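PDB 2FN6: UDP-4-amino-4,6-dideoxy-N-acetyl-beta-L-altrosamine transaminase from Helicobacter pylori, which catalyses the PLP-dependent amino transfer that yields UDP-4-amino-4,6-dideoxy-N-acetyl-beta-L-altrosamine, the second step in making pseudaminic acid for flagellin. Local coordinates for residues 65-70 against 121-126; 74-79 against 95-100. One frame throughout, in Å; residues are numbered along the deposited sequence.

Contact 1: 65-70 against 121-126; sequences RNFSEF and RTKAIV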
loop_
_atom_site.group_PDB
_atom_site.type_symbol
_atom_site.label_atom_id
_atom_site.label_comp_id
_atom_site.label_asym_id
_atom_site.label_seq_id
_atom_site.Cartn_x
_atom_site.Cartn_y
_atom_site.Cartn_z
ATOM N N ARG A 65 -8.080 8.801 -9.511
ATOM C CA ARG A 65 -8.430 9.959 -8.688
ATOM C C ARG A 65 -7.858 11.251 -9.231
ATOM O O ARG A 65 -8.348 12.322 -8.898
ATOM C CB ARG A 65 -7.977 9.773 -7.231
ATOM C CG ARG A 65 -8.785 8.749 -6.458
ATOM C CD ARG A 65 -10.171 9.277 -6.037
ATOM N NE ARG A 65 -10.048 10.343 -5.047
ATOM C CZ ARG A 65 -9.839 10.149 -3.747
ATOM N NH1 ARG A 65 -9.735 8.921 -3.261
ATOM N NH2 ARG A 65 -9.732 11.185 -2.927
ATOM N N ASN A 66 -6.836 11.153 -10.076
ATOM C CA ASN A 66 -6.062 12.330 -10.433
ATOM C C ASN A 66 -5.939 12.683 -11.918
ATOM O O ASN A 66 -5.411 13.747 -12.236
ATOM C CB ASN A 66 -4.667 12.256 -9.799
ATOM C CG ASN A 66 -4.712 12.344 -8.285
ATOM O OD1 ASN A 66 -5.039 11.367 -7.600
ATOM N ND2 ASN A 66 -4.374 13.510 -7.752
ATOM N N PHE A 67 -6.405 11.817 -12.821
ATOM C CA PHE A 67 -6.272 12.113 -14.253
ATOM C C PHE A 67 -7.077 13.365 -14.598
ATOM O O PHE A 67 -6.595 14.232 -15.322
ATOM C CB PHE A 67 -6.631 10.917 -15.145
ATOM C CG PHE A 67 -8.101 10.610 -15.210
ATOM C CD1 PHE A 67 -8.843 10.959 -16.331
ATOM C CD2 PHE A 67 -8.738 9.958 -14.167
ATOM C CE1 PHE A 67 -10.197 10.676 -16.401
ATOM C CE2 PHE A 67 -10.092 9.676 -14.229
ATOM C CZ PHE A 67 -10.824 10.039 -15.345
ATOM N N SER A 68 -8.288 13.447 -14.057
ATOM C CA SER A 68 -9.036 14.703 -13.963
ATOM C C SER A 68 -9.801 14.784 -12.645
ATOM O O SER A 68 -9.998 13.779 -11.962
ATOM C CB SER A 68 -9.996 14.889 -15.151
ATOM O OG SER A 68 -9.396 15.682 -16.169
ATOM N N GLU A 69 -10.230 15.987 -12.298
ATOM C CA GLU A 69 -11.096 16.183 -11.147
ATOM C C GLU A 69 -12.451 15.536 -11.441
ATOM O O GLU A 69 -12.815 15.366 -12.603
ATOM C CB GLU A 69 -11.243 17.675 -10.879
ATOM C CG GLU A 69 -11.572 18.040 -9.449
ATOM C CD GLU A 69 -12.011 19.492 -9.321
ATOM O OE1 GLU A 69 -11.829 20.269 -10.292
ATOM O OE2 GLU A 69 -12.545 19.858 -8.248
ATOM N N PHE A 70 -13.182 15.161 -10.393
ATOM C CA PHE A 70 -14.438 14.420 -10.548
ATOM C C PHE A 70 -15.703 15.295 -10.604
ATOM O O PHE A 70 -15.899 16.203 -9.785
ATOM C CB PHE A 70 -14.577 13.356 -9.452
ATOM C CG PHE A 70 -15.901 12.642 -9.459
ATOM C CD1 PHE A 70 -16.100 11.523 -10.265
ATOM C CD2 PHE A 70 -16.960 13.094 -8.662
ATOM C CE1 PHE A 70 -17.336 10.856 -10.281
ATOM C CE2 PHE A 70 -18.199 12.435 -8.665
ATOM C CZ PHE A 70 -18.386 11.313 -9.480
ATOM N N ARG A 121 -22.192 11.255 -20.207
ATOM C CA ARG A 121 -21.524 10.965 -18.939
ATOM C C ARG A 121 -20.089 10.445 -19.128
ATOM O O ARG A 121 -19.269 10.541 -18.218
ATOM C CB ARG A 121 -22.338 9.961 -18.097
ATOM C CG ARG A 121 -23.886 10.047 -18.165
ATOM C CD ARG A 121 -24.440 11.393 -17.734
ATOM N NE ARG A 121 -24.289 11.661 -16.303
ATOM C CZ ARG A 121 -25.288 11.636 -15.423
ATOM N NH1 ARG A 121 -26.520 11.345 -15.816
ATOM N NH2 ARG A 121 -25.055 11.902 -14.145
ATOM N N THR A 122 -19.795 9.906 -20.311
ATOM C CA THR A 122 -18.527 9.234 -20.587
ATOM C C THR A 122 -17.331 10.150 -20.382
ATOM O O THR A 122 -17.300 11.255 -20.926
ATOM C CB THR A 122 -18.500 8.672 -22.009
ATOM O OG1 THR A 122 -19.793 8.151 -22.329
ATOM C CG2 THR A 122 -17.482 7.554 -22.122
ATOM N N LYS A 123 -16.361 9.677 -19.588
ATOM C CA LYS A 123 -15.175 10.451 -19.216
ATOM C C LYS A 123 -13.905 9.814 -19.767
ATOM O O LYS A 123 -12.942 10.520 -20.096
ATOM C CB LYS A 123 -15.057 10.536 -17.694
ATOM C CG LYS A 123 -14.640 11.904 -17.122
ATOM C CD LYS A 123 -13.383 12.500 -17.739
ATOM C CE LYS A 123 -12.837 13.646 -16.889
ATOM N NZ LYS A 123 -13.797 14.747 -16.523
ATOM N N ALA A 124 -13.902 8.479 -19.848
ATOM C CA ALA A 124 -12.712 7.723 -20.262
ATOM C C ALA A 124 -12.986 6.304 -20.737
ATOM O O ALA A 124 -14.040 5.722 -20.455
ATOM C CB ALA A 124 -11.698 7.685 -19.137
ATOM N N ILE A 125 -12.016 5.764 -21.472
ATOM C CA ILE A 125 -11.933 4.337 -21.744
ATOM C C ILE A 125 -10.732 3.786 -20.977
ATOM O O ILE A 125 -9.609 4.311 -21.086
ATOM C CB ILE A 125 -11.729 4.030 -23.238
ATOM C CG1 ILE A 125 -12.650 4.889 -24.127
ATOM C CG2 ILE A 125 -11.869 2.528 -23.498
ATOM C CD1 ILE A 125 -14.104 4.468 -24.170
ATOM N N VAL A 126 -10.987 2.736 -20.195
ATOM C CA VAL A 126 -9.942 1.989 -19.511
ATOM C C VAL A 126 -9.777 0.635 -20.180
ATOM O O VAL A 126 -10.638 -0.226 -20.042
ATOM C CB VAL A 126 -10.268 1.782 -18.020
ATOM C CG1 VAL A 126 -9.252 0.831 -17.383
ATOM C CG2 VAL A 126 -10.296 3.124 -17.269
#
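Lys123 and Phe67 run past each other in opposite directions, aliphatic chain against ring. The nearest pair is Lys123 CD and Phe67 CE1, 3.9 Å apart. CE of Lys123 lies almost as close to the same ring atom. The methylenes approach the ring obliquely. Ala124 adds its CB to the same corner of the ring, 4.3 Å from Phe67 CE1, again at an oblique angle. Phe67 holds CG between its own backbone N and carbonyl carbon, chi1 73°, and from there the CE1 side of the ring faces the strand.

The turn that follows helix 56-66 packs here against strand 122-128. The strand is an inner member of the mixed seven-stranded sheet of the PLP-dependent transaminase fold, and the contact sits at the surface, beside Ser150 of strand 150-154. Phe67 and Ala124 both touch Ser150.

Beyond the ring, the Lys123 chain bends at chi2 (-52°) and chi4 (-53°). It passes alongside Ser68, with Lys123 CE 3.6 Å from Ser68 CB. Its NZ then comes to 4.1 Å from Glu69 O, too far for a hydrogen bond. No hydrogen bond links the two segments. Ser68 OG instead gives a weak one to the carbonyl O of Phe67, 3.3 Å away, within its own segment.

Contact 2: 74-79 against 95-100; sequences RNEIIT and GYTPVF
Ile77 reaches across to Tyr96 with its longer branch. Its CB leaves the strand on the face shared with Pro98 and Thr79. CG1 lies beside the backbone N, chi1 -76°, and comes to 3.8 Å from Tyr96 CD2. CD1 ends the branch over one face of the Tyr96 ring, nearest CG and CD2, at 3.6 Å from Tyr96 CD2. It stands 3.5 Å above the ring plane, offset toward the rim, in a CH-pi contact. The edge of the ring meets backbone instead: Tyr96 CE2 is 3.5 Å from Arg74 O. Phe70 packs edge-to-face with the same ring.

Strands 76-79 and 97-100 are parallel neighbours, joined through helix 86-93 in a beta-alpha-beta unit. Leu91 of that helix touches Ile77, Thr79 and Pro98. Four backbone hydrogen bonds hold the pair. Thr97 N to Asn75 O is short, 2.7 Å, and nearly straight at 172°. Ile77 then uses both its N and its O, bonding to Thr97 O and Val99 N. Thr79 N closes the series on Val99 O, 3.0 Å away.

On the other face, Val99 CG2 packs 3.6 Å from Glu76 OE2; the weak hydrogen bond of that oxygen goes to Asn119 ND2.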
loop_
_atom_site.group_PDB
_atom_site.type_symbol
_atom_site.label_atom_id
_atom_site.label_comp_id
_atom_site.label_asym_id
_atom_site.label_seq_id
_atom_site.Cartn_x
_atom_site.Cartn_y
_atom_site.Cartn_z
ATOM N N ARG A 74 -19.926 13.833 -15.401
ATOM C CA ARG A 74 -19.014 13.027 -16.225
ATOM C C ARG A 74 -18.461 11.860 -15.397
ATOM O O ARG A 74 -17.292 11.856 -14.999
ATOM C CB ARG A 74 -17.878 13.885 -16.818
ATOM C CG ARG A 74 -18.318 14.900 -17.878
ATOM C CD ARG A 74 -18.523 16.295 -17.270
ATOM N NE ARG A 74 -17.326 17.141 -17.371
ATOM C CZ ARG A 74 -17.086 18.216 -16.621
ATOM N NH1 ARG A 74 -17.946 18.600 -15.683
ATOM N NH2 ARG A 74 -15.975 18.910 -16.804
ATOM N N ASN A 75 -19.322 10.868 -15.173
ATOM C CA ASN A 75 -19.166 9.879 -14.108
ATOM C C ASN A 75 -19.130 8.435 -14.597
ATOM O O ASN A 75 -19.105 7.501 -13.791
ATOM C CB ASN A 75 -20.316 10.032 -13.102
ATOM C CG ASN A 75 -21.635 9.453 -13.619
ATOM O OD1 ASN A 75 -22.334 8.743 -12.901
ATOM N ND2 ASN A 75 -21.963 9.735 -14.874
ATOM N N GLU A 76 -19.170 8.247 -15.908
ATOM C CA GLU A 76 -19.118 6.916 -16.466
ATOM C C GLU A 76 -17.798 6.720 -17.183
ATOM O O GLU A 76 -17.314 7.618 -17.888
ATOM C CB GLU A 76 -20.295 6.665 -17.408
ATOM C CG GLU A 76 -21.636 6.480 -16.691
ATOM C CD GLU A 76 -22.859 6.420 -17.632
ATOM O OE1 GLU A 76 -23.974 6.762 -17.158
ATOM O OE2 GLU A 76 -22.722 6.036 -18.820
ATOM N N ILE A 77 -17.207 5.548 -16.973
ATOM C CA ILE A 77 -15.994 5.165 -17.668
ATOM C C ILE A 77 -16.226 3.801 -18.288
ATOM O O ILE A 77 -16.749 2.900 -17.643
ATOM C CB ILE A 77 -14.769 5.154 -16.719
ATOM C CG1 ILE A 77 -14.318 6.590 -16.436
ATOM C CG2 ILE A 77 -13.627 4.324 -17.307
ATOM C CD1 ILE A 77 -13.258 6.719 -15.374
ATOM N N ILE A 78 -15.856 3.664 -19.555
ATOM C CA ILE A 78 -15.997 2.395 -20.257
ATOM C C ILE A 78 -14.745 1.575 -20.020
ATOM O O ILE A 78 -13.622 2.086 -20.106
ATOM C CB ILE A 78 -16.218 2.580 -21.781
ATOM C CG1 ILE A 78 -17.466 3.444 -22.039
ATOM C CG2 ILE A 78 -16.338 1.219 -22.463
ATOM C CD1 ILE A 78 -17.561 4.079 -23.441
ATOM N N THR A 79 -14.952 0.300 -19.714
ATOM C CA THR A 79 -13.858 -0.622 -19.499
ATOM C C THR A 79 -14.310 -2.033 -19.845
ATOM O O THR A 79 -15.463 -2.243 -20.223
ATOM C CB THR A 79 -13.279 -0.517 -18.048
ATOM O OG1 THR A 79 -12.065 -1.271 -17.958
ATOM C CG2 THR A 79 -14.276 -1.006 -17.000
ATOM N N GLY A 95 -15.541 7.024 -7.548
ATOM C CA GLY A 95 -16.880 7.585 -7.782
ATOM C C GLY A 95 -17.467 7.390 -9.178
ATOM O O GLY A 95 -18.545 7.916 -9.488
ATOM N N TYR A 96 -16.758 6.644 -10.020
ATOM C CA TYR A 96 -17.206 6.371 -11.371
ATOM C C TYR A 96 -18.100 5.140 -11.456
ATOM O O TYR A 96 -18.040 4.240 -10.615
ATOM C CB TYR A 96 -16.020 6.244 -12.333
ATOM C CG TYR A 96 -15.265 7.530 -12.500
ATOM C CD1 TYR A 96 -14.150 7.805 -11.713
ATOM C CD2 TYR A 96 -15.678 8.496 -13.431
ATOM C CE1 TYR A 96 -13.450 9.000 -11.842
ATOM C CE2 TYR A 96 -14.975 9.702 -13.576
ATOM C CZ TYR A 96 -13.871 9.944 -12.767
ATOM O OH TYR A 96 -13.168 11.114 -12.880
ATOM N N THR A 97 -18.951 5.137 -12.477
ATOM C CA THR A 97 -19.754 3.991 -12.825
ATOM C C THR A 97 -19.066 3.298 -14.003
ATOM O O THR A 97 -18.789 3.939 -15.026
ATOM C CB THR A 97 -21.167 4.431 -13.226
ATOM O OG1 THR A 97 -21.823 4.993 -12.085
ATOM C CG2 THR A 97 -21.989 3.249 -13.779
ATOM N N PRO A 98 -18.779 1.994 -13.864
ATOM C CA PRO A 98 -18.180 1.301 -14.970
ATOM C C PRO A 98 -19.245 0.918 -16.005
ATOM O O PRO A 98 -20.345 0.453 -15.639
ATOM C CB PRO A 98 -17.580 0.051 -14.315
ATOM C CG PRO A 98 -18.439 -0.216 -13.158
ATOM C CD PRO A 98 -19.005 1.104 -12.712
ATOM N N VAL A 99 -18.912 1.121 -17.280
ATOM C CA VAL A 99 -19.747 0.663 -18.382
ATOM C C VAL A 99 -19.002 -0.454 -19.117
ATOM O O VAL A 99 -17.871 -0.265 -19.569
ATOM C CB VAL A 99 -20.166 1.831 -19.330
ATOM C CG1 VAL A 99 -21.106 1.336 -20.445
ATOM C CG2 VAL A 99 -20.836 2.969 -18.534
ATOM N N PHE A 100 -19.633 -1.619 -19.219
ATOM C CA PHE A 100 -18.932 -2.815 -19.672
ATOM C C PHE A 100 -19.118 -3.126 -21.153
ATOM O O PHE A 100 -20.244 -3.378 -21.610
ATOM C CB PHE A 100 -19.311 -4.029 -18.815
ATOM C CG PHE A 100 -18.893 -3.913 -17.374
ATOM C CD1 PHE A 100 -19.845 -3.816 -16.369
ATOM C CD2 PHE A 100 -17.550 -3.905 -17.024
ATOM C CE1 PHE A 100 -19.466 -3.717 -15.039
ATOM C CE2 PHE A 100 -17.161 -3.806 -15.701
ATOM C CZ PHE A 100 -18.122 -3.716 -14.706
#

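How the contacts relate
Strands 76-79 and 122-128 are neighbours in one sheet, so the two contacts meet there. Val126 N probably bonds to Ile78 O, and Val126 O to Thr79 OG1. Phe70 CE1 also packs against Gly95 O. Contact 1 is a small surface contact, burying 152 Å², between the turn after helix 56-66 and an inner strand. Contact 2 is partly buried and larger, at 547 Å², and pairs that strand's neighbour with strand 97-100, at one edge of the sheet within this chain. Their chemistry follows: contact 1 rests mainly on side chains, mostly apolar, with no hydrogen bond across it, whereas main-chain bonds hold contact 2 and side chains pack on both faces.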